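Local coordinates for type III Pentaketide Synthase (Neurospora crassa, PDB 3EUO), which probably acts as an acyltransferase of the chalcone and stilbene synthase family, a type III polyketide synthase that makes pentaketides, at residues A[339-342]-A[343-346]. Residues are numbered along the deposited sequence; the frame is centred on the assembly and turned at random.
Sequences LNRL and REKD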
loop_
_atom_site.group_PDB
_atom_site.type_symbol
_atom_site.label_atom_id
_atom_site.label_comp_id
_atom_site.label_asym_id
_atom_site.label_seq_id
_atom_site.Cartn_x
_atom_site.Cartn_y
_atom_site.Cartn_z
ATOM N N LEU A 339 -15.085 -7.333 -15.430
ATOM C CA LEU A 339 -16.122 -6.299 -15.541
ATOM C C LEU A 339 -16.157 -5.596 -16.906
ATOM O O LEU A 339 -17.244 -5.247 -17.410
ATOM C CB LEU A 339 -16.001 -5.274 -14.412
ATOM C CG LEU A 339 -16.388 -5.780 -13.024
ATOM C CD1 LEU A 339 -15.922 -4.772 -11.999
ATOM C CD2 LEU A 339 -17.898 -6.002 -12.917
ATOM N N ASN A 340 -14.980 -5.400 -17.501
ATOM C CA ASN A 340 -14.881 -4.836 -18.841
ATOM C C ASN A 340 -15.476 -5.796 -19.874
ATOM O O ASN A 340 -16.260 -5.401 -20.739
ATOM C CB ASN A 340 -13.417 -4.527 -19.177
ATOM C CG ASN A 340 -13.263 -3.752 -20.477
ATOM O OD1 ASN A 340 -13.989 -2.789 -20.732
ATOM N ND2 ASN A 340 -12.311 -4.168 -21.300
ATOM N N ARG A 341 -15.108 -7.068 -19.768
ATOM C CA ARG A 341 -15.572 -8.073 -20.724
ATOM C C ARG A 341 -17.076 -8.328 -20.597
ATOM O O ARG A 341 -17.752 -8.556 -21.601
ATOM C CB ARG A 341 -14.781 -9.373 -20.554
ATOM C CG ARG A 341 -15.148 -10.500 -21.521
ATOM C CD ARG A 341 -14.553 -10.298 -22.911
ATOM N NE ARG A 341 -14.704 -11.507 -23.719
ATOM C CZ ARG A 341 -15.312 -11.567 -24.900
ATOM N NH1 ARG A 341 -15.820 -10.476 -25.455
ATOM N NH2 ARG A 341 -15.394 -12.725 -25.538
ATOM N N LEU A 342 -17.593 -8.280 -19.371
ATOM C CA LEU A 342 -19.008 -8.568 -19.110
ATOM C C LEU A 342 -19.944 -7.696 -19.938
ATOM O O LEU A 342 -20.998 -8.155 -20.382
ATOM C CB LEU A 342 -19.330 -8.416 -17.617
ATOM C CG LEU A 342 -20.750 -8.742 -17.133
ATOM C CD1 LEU A 342 -21.112 -10.200 -17.374
ATOM C CD2 LEU A 342 -20.907 -8.388 -15.661
ATOM N N ARG A 343 -19.560 -6.438 -20.148
ATOM C CA ARG A 343 -20.447 -5.499 -20.834
ATOM C C ARG A 343 -20.280 -5.486 -22.359
ATOM O O ARG A 343 -20.852 -4.632 -23.037
ATOM C CB ARG A 343 -20.350 -4.082 -20.230
ATOM C CG ARG A 343 -18.932 -3.509 -20.084
ATOM C CD ARG A 343 -18.296 -3.157 -21.422
ATOM N NE ARG A 343 -17.012 -2.466 -21.274
ATOM C CZ ARG A 343 -16.865 -1.144 -21.163
ATOM N NH1 ARG A 343 -17.924 -0.337 -21.174
ATOM N NH2 ARG A 343 -15.652 -0.622 -21.040
ATOM N N GLU A 344 -19.510 -6.436 -22.893
ATOM C CA GLU A 344 -19.315 -6.551 -24.340
ATOM C C GLU A 344 -20.425 -7.396 -24.973
ATOM O O GLU A 344 -20.999 -8.265 -24.310
ATOM C CB GLU A 344 -17.927 -7.117 -24.659
ATOM C CG GLU A 344 -16.798 -6.202 -24.174
ATOM C CD GLU A 344 -15.406 -6.663 -24.577
ATOM O OE1 GLU A 344 -15.256 -7.785 -25.112
ATOM O OE2 GLU A 344 -14.451 -5.890 -24.344
ATOM N N LYS A 345 -20.726 -7.132 -26.243
ATOM C CA LYS A 345 -21.877 -7.757 -26.916
ATOM C C LYS A 345 -21.860 -9.288 -26.933
ATOM O O LYS A 345 -22.904 -9.918 -26.761
ATOM C CB LYS A 345 -22.045 -7.225 -28.344
ATOM C CG LYS A 345 -22.293 -5.726 -28.457
ATOM C CD LYS A 345 -23.714 -5.330 -28.054
ATOM C CE LYS A 345 -23.948 -3.824 -28.228
ATOM N NZ LYS A 345 -23.130 -3.001 -27.282
ATOM N N ASP A 346 -20.695 -9.897 -27.136
ATOM C CA ASP A 346 -20.666 -11.359 -27.219
ATOM C C ASP A 346 -20.878 -12.027 -25.860
ATOM O O ASP A 346 -21.253 -13.200 -25.786
ATOM C CB ASP A 346 -19.430 -11.888 -27.965
ATOM C CG ASP A 346 -18.136 -11.381 -27.392
ATOM O OD1 ASP A 346 -18.158 -10.809 -26.282
ATOM O OD2 ASP A 346 -17.088 -11.553 -28.056
HETATM O O HOH W 1 -14.800 -3.389 -23.664
#
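R341 and the two acids E344 and D346 make a salt-bridge network where helix 334-342 gives way to helix 345-348. NH1 of R341 is the shared atom: it donates to E344 OE1 at 2.8 Å, meeting that oxygen nearly along its C-O axis, and to D346 OD2 at 3.1 Å, this time on the syn lone pair and in the guanidinium plane. A weaker, bent bond runs from the same nitrogen to D346 OD1, and another weak one from R341 NH2 to D346 OD2. Both carboxylates stand steeply to the guanidinium, that of D346 at 76°. R341 gets there because CG is anti to the backbone N (chi1 -179°) and the chain then bends at chi2, carrying the end along the turn; D322 of helix 318-327 takes NE from elsewhere. With an alanine here, the carboxylates of E344, D346 and D322 are likely to be left without the positive charge that now joins them.

In the backbone, E344 N donates to R341 O at 3.0 Å, closing the turn between the two helices, and E344 occupies the N-cap position of the second. This junction lies in the C-terminal chalcone and stilbene synthase region of the thiolase-like fold; the N340 and R343 side chains pack on L8 of strand 4-11, in the large mixed sheet.

The N340 side-chain amide is held by R343, which reaches back side-on with NE and NH2, both to N340 OD1, at the edge of the guanidinium. R343 NH2 lies 2.7 Å from N340 OD1, nearly in line with the C=O; R343 NE is 3.1 Å from N340 OD1 and approaches from above the amide plane. NH2 also pairs with E95. A water donates to both N340 OD1 and E344 OE2, at 2.6 Å from the latter, tying the amide to the carboxylate.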